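Local coordinates for cell wall surface anchor family protein (Streptococcus agalactiae serogroup V, PDB 3TXA) that forms the adhesive tip of the group B streptococcal pilus and probably mediates attachment to host surfaces through its metal-binding von Willebrand factor type A domain, at residues F395-D400 with D442-Y447; W255-T260 with S422-E427; Q564-D569 with V602-T607. All blocks are in the same frame, centred on the assembly; numbering follows the deposited sequence.

Contact 1 of 3, residues F395-D400 with D442-Y447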
loop_
_atom_site.group_PDB
_atom_site.type_symbol
_atom_site.label_atom_id
_atom_site.label_comp_id
_atom_site.label_asym_id
_atom_site.label_seq_id
_atom_site.Cartn_x
_atom_site.Cartn_y
_atom_site.Cartn_z
ATOM N N PHE A 395 4.632 28.441 -1.394
ATOM C CA PHE A 395 5.148 27.941 -2.670
ATOM C C PHE A 395 6.015 28.998 -3.293
ATOM O O PHE A 395 6.893 28.672 -4.080
ATOM C CB PHE A 395 3.995 27.659 -3.594
ATOM C CG PHE A 395 4.370 27.183 -4.951
ATOM C CD1 PHE A 395 4.834 25.887 -5.165
ATOM C CD2 PHE A 395 4.155 27.998 -6.061
ATOM C CE1 PHE A 395 5.114 25.417 -6.479
ATOM C CE2 PHE A 395 4.438 27.536 -7.371
ATOM C CZ PHE A 395 4.912 26.242 -7.567
ATOM N N LYS A 396 5.771 30.256 -2.935
ATOM C CA LYS A 396 6.477 31.356 -3.524
ATOM C C LYS A 396 7.635 31.670 -2.658
ATOM O O LYS A 396 7.571 31.419 -1.481
ATOM C CB LYS A 396 5.560 32.562 -3.643
ATOM C CG LYS A 396 4.508 32.406 -4.793
ATOM C CD LYS A 396 3.819 33.716 -5.205
ATOM C CE LYS A 396 3.163 34.418 -3.995
ATOM N NZ LYS A 396 3.262 35.914 -4.052
ATOM N N LEU A 397 8.729 32.158 -3.241
ATOM C CA LEU A 397 9.787 32.802 -2.473
ATOM C C LEU A 397 9.451 34.288 -2.556
ATOM O O LEU A 397 8.634 34.672 -3.389
ATOM C CB LEU A 397 11.163 32.488 -3.055
ATOM C CG LEU A 397 11.723 31.082 -2.852
ATOM C CD1 LEU A 397 12.716 30.722 -3.946
ATOM C CD2 LEU A 397 12.411 30.966 -1.517
ATOM N N PHE A 398 10.053 35.135 -1.726
ATOM C CA PHE A 398 9.551 36.484 -1.619
ATOM C C PHE A 398 10.453 37.493 -2.283
ATOM O O PHE A 398 11.639 37.573 -1.944
ATOM C CB PHE A 398 9.275 36.828 -0.123
ATOM C CG PHE A 398 8.158 35.961 0.530
ATOM C CD1 PHE A 398 6.809 36.130 0.179
ATOM C CD2 PHE A 398 8.473 34.978 1.482
ATOM C CE1 PHE A 398 5.801 35.332 0.762
ATOM C CE2 PHE A 398 7.471 34.170 2.059
ATOM C CZ PHE A 398 6.140 34.351 1.696
ATOM N N SER A 399 9.890 38.260 -3.225
ATOM C CA SER A 399 10.525 39.513 -3.758
ATOM C C SER A 399 10.689 40.574 -2.701
ATOM O O SER A 399 11.782 41.075 -2.489
ATOM C CB SER A 399 9.711 40.180 -4.872
ATOM O OG SER A 399 9.090 39.241 -5.723
ATOM N N ASP A 400 9.567 40.948 -2.081
ATOM C CA ASP A 400 9.534 41.906 -0.962
ATOM C C ASP A 400 9.970 41.170 0.304
ATOM O O ASP A 400 9.378 40.182 0.697
ATOM C CB ASP A 400 8.097 42.483 -0.847
ATOM C CG ASP A 400 7.936 43.544 0.260
ATOM O OD1 ASP A 400 8.927 44.002 0.901
ATOM O OD2 ASP A 400 6.765 43.914 0.478
ATOM N N ASP A 442 16.519 35.030 5.009
ATOM C CA ASP A 442 16.990 35.029 3.615
ATOM C C ASP A 442 16.663 33.742 2.848
ATOM O O ASP A 442 16.490 33.794 1.632
ATOM C CB ASP A 442 18.459 35.407 3.514
ATOM C CG ASP A 442 19.332 34.464 4.242
ATOM O OD1 ASP A 442 18.900 33.309 4.441
ATOM O OD2 ASP A 442 20.450 34.857 4.635
ATOM N N TYR A 443 16.500 32.626 3.564
ATOM C CA TYR A 443 16.110 31.349 2.959
ATOM C C TYR A 443 14.728 31.379 2.331
ATOM O O TYR A 443 14.314 30.439 1.695
ATOM C CB TYR A 443 16.306 30.149 3.924
ATOM C CG TYR A 443 15.410 30.133 5.127
ATOM C CD1 TYR A 443 14.025 30.094 4.979
ATOM C CD2 TYR A 443 15.941 30.149 6.422
ATOM C CE1 TYR A 443 13.193 30.114 6.047
ATOM C CE2 TYR A 443 15.083 30.145 7.542
ATOM C CZ TYR A 443 13.707 30.127 7.333
ATOM O OH TYR A 443 12.813 30.156 8.396
ATOM N N ASN A 444 14.012 32.478 2.505
ATOM C CA ASN A 444 12.683 32.631 1.931
ATOM C C ASN A 444 12.630 33.738 0.893
ATOM O O ASN A 444 11.566 33.970 0.258
ATOM C CB ASN A 444 11.636 32.879 3.014
ATOM C CG ASN A 444 10.790 31.636 3.321
ATOM O OD1 ASN A 444 10.625 31.294 4.480
ATOM N ND2 ASN A 444 10.234 30.980 2.294
ATOM N N TRP A 445 13.780 34.399 0.698
ATOM C CA TRP A 445 13.891 35.418 -0.343
ATOM C C TRP A 445 13.960 34.794 -1.714
ATOM O O TRP A 445 14.412 33.648 -1.880
ATOM C CB TRP A 445 15.158 36.257 -0.205
ATOM C CG TRP A 445 15.335 36.982 1.081
ATOM C CD1 TRP A 445 14.429 37.116 2.115
ATOM C CD2 TRP A 445 16.505 37.687 1.479
ATOM N NE1 TRP A 445 14.982 37.823 3.129
ATOM C CE2 TRP A 445 16.254 38.198 2.779
ATOM C CE3 TRP A 445 17.752 37.924 0.872
ATOM C CZ2 TRP A 445 17.201 38.952 3.488
ATOM C CZ3 TRP A 445 18.698 38.676 1.570
ATOM C CH2 TRP A 445 18.411 39.186 2.874
ATOM N N VAL A 446 13.562 35.591 -2.700
ATOM C CA VAL A 446 13.862 35.290 -4.096
ATOM C C VAL A 446 15.389 35.239 -4.209
ATOM O O VAL A 446 16.105 36.001 -3.537
ATOM C CB VAL A 446 13.218 36.323 -5.043
ATOM C CG1 VAL A 446 13.799 36.234 -6.465
ATOM C CG2 VAL A 446 11.731 36.078 -5.092
ATOM N N TYR A 447 15.886 34.286 -4.984
ATOM C CA TYR A 447 17.332 34.158 -5.108
ATOM C C TYR A 447 17.740 33.837 -6.566
ATOM O O TYR A 447 16.886 33.447 -7.385
ATOM C CB TYR A 447 17.873 33.124 -4.101
ATOM C CG TYR A 447 17.686 31.687 -4.566
ATOM C CD1 TYR A 447 16.469 31.019 -4.398
ATOM C CD2 TYR A 447 18.730 30.999 -5.192
ATOM C CE1 TYR A 447 16.320 29.706 -4.831
ATOM C CE2 TYR A 447 18.574 29.697 -5.629
ATOM C CZ TYR A 447 17.377 29.072 -5.457
ATOM O OH TYR A 447 17.261 27.793 -5.901
#
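Two backbone hydrogen bonds tie Phe398 to the chain on both sides of Trp445. Phe398 N donates to Asn444 O at 2.8 Å, and Phe398 O accepts from Val446 N at 2.9 Å. They make a single beta bridge between Phe398 and Trp445, joining two loops; a CA-H...O contact from Trp445 CA to Phe398 O, 3.5 Å long, adds to it.

The apolar part centres on Leu397. Its CD2 packs against backbone, 3.4 Å from Trp445 O, while CD1 meets the edge of the Tyr447 ring, 3.8 Å from CD1 of that tyrosine. Val446 holds CG1 anti to its backbone N (chi1 166°), which puts CG2 beside that N and against the Phe398-Ser399 peptide, 3.4 Å from Ser399 N. The Trp445 side chain heads off the bridge; its NE1 is bonded to Trp440 O, and Trp440 also stacks on Phe398.

Segment 395-400 belongs to the loop between strands 389-390 and 413-415. The other segment, 442-447, opens with a 3-10 turn in the loop joining strand 435-437 to helix 466-476. Tyr443 OH reaches back to Asp391, just beyond the first of these strands.

Contact 2 of 3, residues W255-T260 with S422-E427. With CD (cadmium ion), chain E.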
loop_
_atom_site.group_PDB
_atom_site.type_symbol
_atom_site.label_atom_id
_atom_site.label_comp_id
_atom_site.label_asym_id
_atom_site.label_seq_id
_atom_site.Cartn_x
_atom_site.Cartn_y
_atom_site.Cartn_z
ATOM N N TRP A 255 6.745 30.637 21.743
ATOM C CA TRP A 255 8.148 30.191 21.755
ATOM C C TRP A 255 9.020 31.304 22.223
ATOM O O TRP A 255 8.748 32.459 21.951
ATOM C CB TRP A 255 8.631 29.723 20.353
ATOM C CG TRP A 255 7.838 28.597 19.749
ATOM C CD1 TRP A 255 6.928 28.690 18.732
ATOM C CD2 TRP A 255 7.903 27.199 20.117
ATOM N NE1 TRP A 255 6.434 27.433 18.437
ATOM C CE2 TRP A 255 7.020 26.506 19.266
ATOM C CE3 TRP A 255 8.634 26.474 21.083
ATOM C CZ2 TRP A 255 6.805 25.143 19.370
ATOM C CZ3 TRP A 255 8.445 25.106 21.169
ATOM C CH2 TRP A 255 7.527 24.453 20.317
ATOM N N ASP A 256 10.065 30.932 22.929
ATOM C CA ASP A 256 11.167 31.813 23.229
ATOM C C ASP A 256 11.674 32.421 21.911
ATOM O O ASP A 256 11.783 31.712 20.893
ATOM C CB ASP A 256 12.250 30.928 23.814
ATOM C CG ASP A 256 13.368 31.699 24.471
ATOM O OD1 ASP A 256 13.816 31.210 25.531
ATOM O OD2 ASP A 256 13.824 32.753 23.961
ATOM N N TYR A 257 12.001 33.717 21.907
ATOM C CA TYR A 257 12.523 34.365 20.685
ATOM C C TYR A 257 13.802 33.737 20.137
ATOM O O TYR A 257 14.088 33.882 18.945
ATOM C CB TYR A 257 12.742 35.836 20.910
ATOM C CG TYR A 257 13.960 36.165 21.730
ATOM C CD1 TYR A 257 15.207 36.321 21.123
ATOM C CD2 TYR A 257 13.863 36.371 23.110
ATOM C CE1 TYR A 257 16.329 36.635 21.857
ATOM C CE2 TYR A 257 14.970 36.704 23.855
ATOM C CZ TYR A 257 16.206 36.840 23.223
ATOM O OH TYR A 257 17.327 37.169 23.952
ATOM N N HIS A 258 14.556 33.043 20.991
ATOM C CA HIS A 258 15.746 32.329 20.555
ATOM C C HIS A 258 15.463 31.092 19.698
ATOM O O HIS A 258 16.387 30.558 19.091
ATOM C CB HIS A 258 16.600 31.907 21.743
ATOM C CG HIS A 258 17.394 33.026 22.360
ATOM N ND1 HIS A 258 17.171 33.480 23.649
ATOM C CD2 HIS A 258 18.417 33.775 21.876
ATOM C CE1 HIS A 258 18.017 34.457 23.928
ATOM N NE2 HIS A 258 18.779 34.660 22.868
ATOM N N LYS A 259 14.206 30.633 19.643
ATOM C CA LYS A 259 13.856 29.333 19.047
ATOM C C LYS A 259 13.666 29.398 17.513
ATOM O O LYS A 259 12.543 29.318 16.985
ATOM C CB LYS A 259 12.625 28.741 19.754
ATOM C CG LYS A 259 12.605 27.236 19.844
ATOM C CD LYS A 259 13.618 26.782 20.866
ATOM C CE LYS A 259 13.776 25.253 20.897
ATOM N NZ LYS A 259 14.627 24.726 19.769
ATOM N N THR A 260 14.795 29.509 16.816
ATOM C CA THR A 260 14.838 29.772 15.384
ATOM C C THR A 260 15.341 28.542 14.606
ATOM O O THR A 260 15.409 28.562 13.374
ATOM C CB THR A 260 15.762 30.969 15.059
ATOM O OG1 THR A 260 17.049 30.728 15.631
ATOM C CG2 THR A 260 15.229 32.247 15.617
ATOM N N SER A 422 16.224 44.844 27.377
ATOM C CA SER A 422 17.645 44.968 27.675
ATOM C C SER A 422 18.495 43.935 26.938
ATOM O O SER A 422 19.507 44.288 26.313
ATOM C CB SER A 422 17.882 44.922 29.187
ATOM O OG SER A 422 17.249 46.050 29.780
ATOM N N VAL A 423 18.042 42.682 26.983
ATOM C CA VAL A 423 18.760 41.529 26.435
ATOM C C VAL A 423 18.844 41.482 24.896
ATOM O O VAL A 423 19.850 41.032 24.337
ATOM C CB VAL A 423 18.112 40.223 26.888
ATOM C CG1 VAL A 423 19.167 39.113 26.983
ATOM C CG2 VAL A 423 17.377 40.414 28.225
ATOM N N MET A 424 17.789 41.915 24.214
ATOM C CA MET A 424 17.784 41.888 22.755
ATOM C C MET A 424 18.609 43.056 22.191
ATOM O O MET A 424 19.322 42.906 21.179
ATOM C CB MET A 424 16.357 41.889 22.212
ATOM C CG MET A 424 15.580 40.613 22.526
ATOM S SD MET A 424 14.006 40.608 21.679
ATOM C CE MET A 424 14.358 39.604 20.235
ATOM N N SER A 425 18.518 44.203 22.874
ATOM C CA SER A 425 19.401 45.351 22.656
ATOM C C SER A 425 20.890 44.995 22.735
ATOM O O SER A 425 21.653 45.287 21.810
ATOM C CB SER A 425 19.094 46.431 23.680
ATOM O OG SER A 425 19.032 47.683 23.043
ATOM N N ASN A 426 21.292 44.372 23.838
ATOM C CA ASN A 426 22.671 43.912 24.022
ATOM C C ASN A 426 23.076 42.860 23.011
ATOM O O ASN A 426 24.261 42.745 22.667
ATOM C CB ASN A 426 22.906 43.362 25.452
ATOM C CG ASN A 426 22.733 44.431 26.525
ATOM O OD1 ASN A 426 23.234 45.540 26.387
ATOM N ND2 ASN A 426 22.011 44.110 27.578
ATOM N N GLU A 427 22.101 42.073 22.558
ATOM C CA GLU A 427 22.381 40.984 21.625
ATOM C C GLU A 427 22.615 41.497 20.201
ATOM O O GLU A 427 23.342 40.865 19.423
ATOM C CB GLU A 427 21.278 39.922 21.679
ATOM C CG GLU A 427 21.616 38.783 22.639
ATOM C CD GLU A 427 20.504 37.759 22.811
ATOM O OE1 GLU A 427 20.817 36.649 23.309
ATOM O OE2 GLU A 427 19.335 38.059 22.464
HETATM CD CD CD E . 15.970 32.290 25.329
HETATM O O HOH W 1 17.846 30.799 24.965
HETATM O O HOH W 2 14.408 34.212 25.807
#
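Glu427 receives two neighbouring side chains at once, one on each carboxylate oxygen. Tyr257 OH donates to Glu427 OE2 at 2.7 Å, and His258 NE2 donates to Glu427 OE1 at 2.9 Å with an N-H...O angle of 160°. Both come in on the syn side, the histidine near the carboxylate plane and the tyrosine hydroxyl clearly tilted from it. This double grip should fix the rotation of the carboxylate.

The close-packed side is the Tyr257 ring, sandwiched between His258 and Met424. Met424 SD stands almost straight above the ring centre, 4.3 Å from the centroid, a Met-aromatic contact; the bend at chi3 (98°) carries CE toward the rim, 3.5 Å from Tyr257 CD1.

Residues 256-259 form a type I turn in the von Willebrand factor type A domain, in the loop before strand 261-265, and meet helix 418-427. Within it an Asx turn joins His258 N to Asp256 OD2.

The open side holds exposed His258 and Val423, whose CG1 lies 4.0 Å from Tyr257 OH. Across the imidazole from Glu427, His258 ND1 binds a cadmium ion at 2.4 Å; both Asp256 carboxylate oxygens and two waters complete the ligands bound to the ion.

Contact 3 of 3, residues Q564-D569 with V602-T607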
loop_
_atom_site.group_PDB
_atom_site.type_symbol
_atom_site.label_atom_id
_atom_site.label_comp_id
_atom_site.label_asym_id
_atom_site.label_seq_id
_atom_site.Cartn_x
_atom_site.Cartn_y
_atom_site.Cartn_z
ATOM N N GLN A 564 -33.296 -44.089 -4.666
ATOM C CA GLN A 564 -33.315 -44.314 -6.104
ATOM C C GLN A 564 -32.716 -43.185 -6.976
ATOM O O GLN A 564 -31.822 -43.469 -7.786
ATOM C CB GLN A 564 -34.735 -44.636 -6.557
ATOM C CG GLN A 564 -34.925 -44.949 -8.046
ATOM C CD GLN A 564 -34.336 -46.301 -8.451
ATOM O OE1 GLN A 564 -34.194 -47.205 -7.621
ATOM N NE2 GLN A 564 -33.989 -46.443 -9.740
ATOM N N SER A 565 -33.187 -41.941 -6.816
ATOM C CA SER A 565 -32.806 -40.825 -7.667
ATOM C C SER A 565 -31.923 -39.830 -6.953
ATOM O O SER A 565 -32.122 -39.582 -5.758
ATOM C CB SER A 565 -34.046 -40.080 -8.053
ATOM O OG SER A 565 -35.040 -40.980 -8.471
ATOM N N PHE A 566 -30.971 -39.221 -7.655
ATOM C CA PHE A 566 -30.159 -38.155 -7.050
ATOM C C PHE A 566 -30.922 -36.850 -7.164
ATOM O O PHE A 566 -31.369 -36.535 -8.247
ATOM C CB PHE A 566 -28.840 -38.043 -7.804
ATOM C CG PHE A 566 -28.015 -36.856 -7.432
ATOM C CD1 PHE A 566 -27.132 -36.912 -6.361
ATOM C CD2 PHE A 566 -28.087 -35.691 -8.170
ATOM C CE1 PHE A 566 -26.339 -35.799 -6.021
ATOM C CE2 PHE A 566 -27.300 -34.583 -7.833
ATOM C CZ PHE A 566 -26.428 -34.642 -6.750
ATOM N N THR A 567 -31.090 -36.088 -6.080
ATOM C CA THR A 567 -31.904 -34.876 -6.135
ATOM C C THR A 567 -31.082 -33.781 -5.523
ATOM O O THR A 567 -30.047 -34.051 -4.931
ATOM C CB THR A 567 -33.254 -34.988 -5.307
ATOM O OG1 THR A 567 -32.970 -35.113 -3.908
ATOM C CG2 THR A 567 -34.132 -36.155 -5.731
ATOM N N HIS A 568 -31.563 -32.542 -5.623
ATOM C CA HIS A 568 -30.929 -31.418 -4.955
ATOM C C HIS A 568 -31.031 -31.506 -3.429
ATOM O O HIS A 568 -30.355 -30.770 -2.722
ATOM C CB HIS A 568 -31.496 -30.090 -5.445
ATOM C CG HIS A 568 -31.380 -29.904 -6.921
ATOM N ND1 HIS A 568 -30.182 -30.049 -7.600
ATOM C CD2 HIS A 568 -32.312 -29.591 -7.855
ATOM C CE1 HIS A 568 -30.390 -29.841 -8.889
ATOM N NE2 HIS A 568 -31.672 -29.556 -9.069
ATOM N N ASP A 569 -31.832 -32.427 -2.910
ATOM C CA ASP A 569 -31.936 -32.576 -1.461
ATOM C C ASP A 569 -30.835 -33.470 -0.912
ATOM O O ASP A 569 -30.678 -33.594 0.283
ATOM C CB ASP A 569 -33.318 -33.084 -1.082
ATOM C CG ASP A 569 -34.401 -32.029 -1.316
ATOM O OD1 ASP A 569 -34.771 -31.657 -2.446
ATOM O OD2 ASP A 569 -34.917 -31.530 -0.333
ATOM N N VAL A 602 -23.927 -28.904 -9.385
ATOM C CA VAL A 602 -23.519 -30.161 -8.748
ATOM C C VAL A 602 -24.267 -31.243 -9.491
ATOM O O VAL A 602 -25.481 -31.153 -9.656
ATOM C CB VAL A 602 -23.882 -30.216 -7.246
ATOM C CG1 VAL A 602 -23.302 -31.466 -6.576
ATOM C CG2 VAL A 602 -23.372 -28.969 -6.526
ATOM N N THR A 603 -23.543 -32.240 -9.998
ATOM C CA THR A 603 -24.154 -33.240 -10.858
ATOM C C THR A 603 -23.698 -34.555 -10.341
ATOM O O THR A 603 -22.730 -34.620 -9.580
ATOM C CB THR A 603 -23.741 -33.127 -12.359
ATOM O OG1 THR A 603 -22.317 -33.264 -12.509
ATOM C CG2 THR A 603 -24.259 -31.834 -12.990
ATOM N N TYR A 604 -24.376 -35.614 -10.746
ATOM C CA TYR A 604 -24.018 -36.909 -10.235
ATOM C C TYR A 604 -24.121 -37.946 -11.331
ATOM O O TYR A 604 -25.008 -37.875 -12.176
ATOM C CB TYR A 604 -24.950 -37.228 -9.089
ATOM C CG TYR A 604 -24.777 -38.543 -8.412
ATOM C CD1 TYR A 604 -23.693 -38.780 -7.602
ATOM C CD2 TYR A 604 -25.757 -39.533 -8.517
ATOM C CE1 TYR A 604 -23.544 -39.981 -6.942
ATOM C CE2 TYR A 604 -25.621 -40.732 -7.886
ATOM C CZ TYR A 604 -24.515 -40.950 -7.082
ATOM O OH TYR A 604 -24.373 -42.152 -6.425
ATOM N N ASP A 605 -23.189 -38.890 -11.328
ATOM C CA ASP A 605 -23.273 -40.011 -12.234
ATOM C C ASP A 605 -23.597 -41.276 -11.474
ATOM O O ASP A 605 -22.772 -41.761 -10.696
ATOM C CB ASP A 605 -21.989 -40.196 -13.045
ATOM C CG ASP A 605 -22.178 -41.207 -14.166
ATOM O OD1 ASP A 605 -22.440 -40.769 -15.309
ATOM O OD2 ASP A 605 -22.138 -42.439 -13.899
ATOM N N LYS A 606 -24.793 -41.816 -11.716
ATOM C CA LYS A 606 -25.310 -42.949 -10.937
ATOM C C LYS A 606 -24.377 -44.177 -11.015
ATOM O O LYS A 606 -24.006 -44.744 -9.978
ATOM C CB LYS A 606 -26.749 -43.278 -11.335
ATOM C CG LYS A 606 -27.617 -43.756 -10.176
ATOM C CD LYS A 606 -29.028 -44.130 -10.675
ATOM C CE LYS A 606 -29.632 -45.305 -9.835
ATOM N NZ LYS A 606 -30.425 -46.368 -10.601
ATOM N N THR A 607 -23.961 -44.543 -12.231
ATOM C CA THR A 607 -23.029 -45.665 -12.447
ATOM C C THR A 607 -21.787 -45.573 -11.551
ATOM O O THR A 607 -21.624 -46.393 -10.643
ATOM C CB THR A 607 -22.522 -45.719 -13.914
ATOM O OG1 THR A 607 -23.388 -44.940 -14.754
ATOM C CG2 THR A 607 -22.410 -47.182 -14.415
#
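In the Ig-like domain of the tip pilin, the loop leading to strand 571-575 lies against the outermost strand 601-605, held there by Phe566 and Tyr604. Tyr604 CB sits almost over the centre of the Phe566 ring, 3.4 Å from its centroid and only 7° off the ring normal, a CH-pi contact. The two rings are nearly parallel, planes 17° apart, but slid so far past each other that they scarcely overlap; Tyr604 CD2 instead comes to lie 3.5 Å from Phe566 CB. Both side chains leave their backbones toward the other segment, with CG anti to the backbone N (Phe566 chi1 171°).

Strand 601-605 is the edge of a five-stranded antiparallel sheet and pairs with strand 610-618; the loop meets it through side chains, with no hydrogen bond across the contact. Val602 extends the apolar patch, its CG1 4.5 Å from Phe566 CZ, and also touches Tyr571 and Leu573 of strand 571-575. Phe558 meets the Tyr604 ring as well.

Toward the surface, Lys606 CE approaches Gln564 O at 3.5 Å. Next to Gln564, Ser565 joins Lys561 and Asp570 in a lithium site. Farther along the loop, Asp569 N bonds to Thr567 OG1 in an ST turn.

How the contacts relate
Contacts 1 and 2 are neighbours, their centres about 24 Å apart, whereas the centre of contact 3 lies beyond the chain's centre, about 83 Å and 92 Å from theirs. The segments of contacts 1 and 2 alternate along the chain, yet the two stay about 6 Å apart at their nearest atoms; contact 3 follows later in the sequence, within the Ig-like domain. Contact 1 is partly buried and depends on main-chain bonds between loops. Contact 2, also partly buried, joins a turn to helix 418-427 through a carboxylate and a methionine, beside a metal. Contact 3 is a surface contact of loop and edge strand, resting mainly on the Phe566-Tyr604 pair, without hydrogen bonds across it.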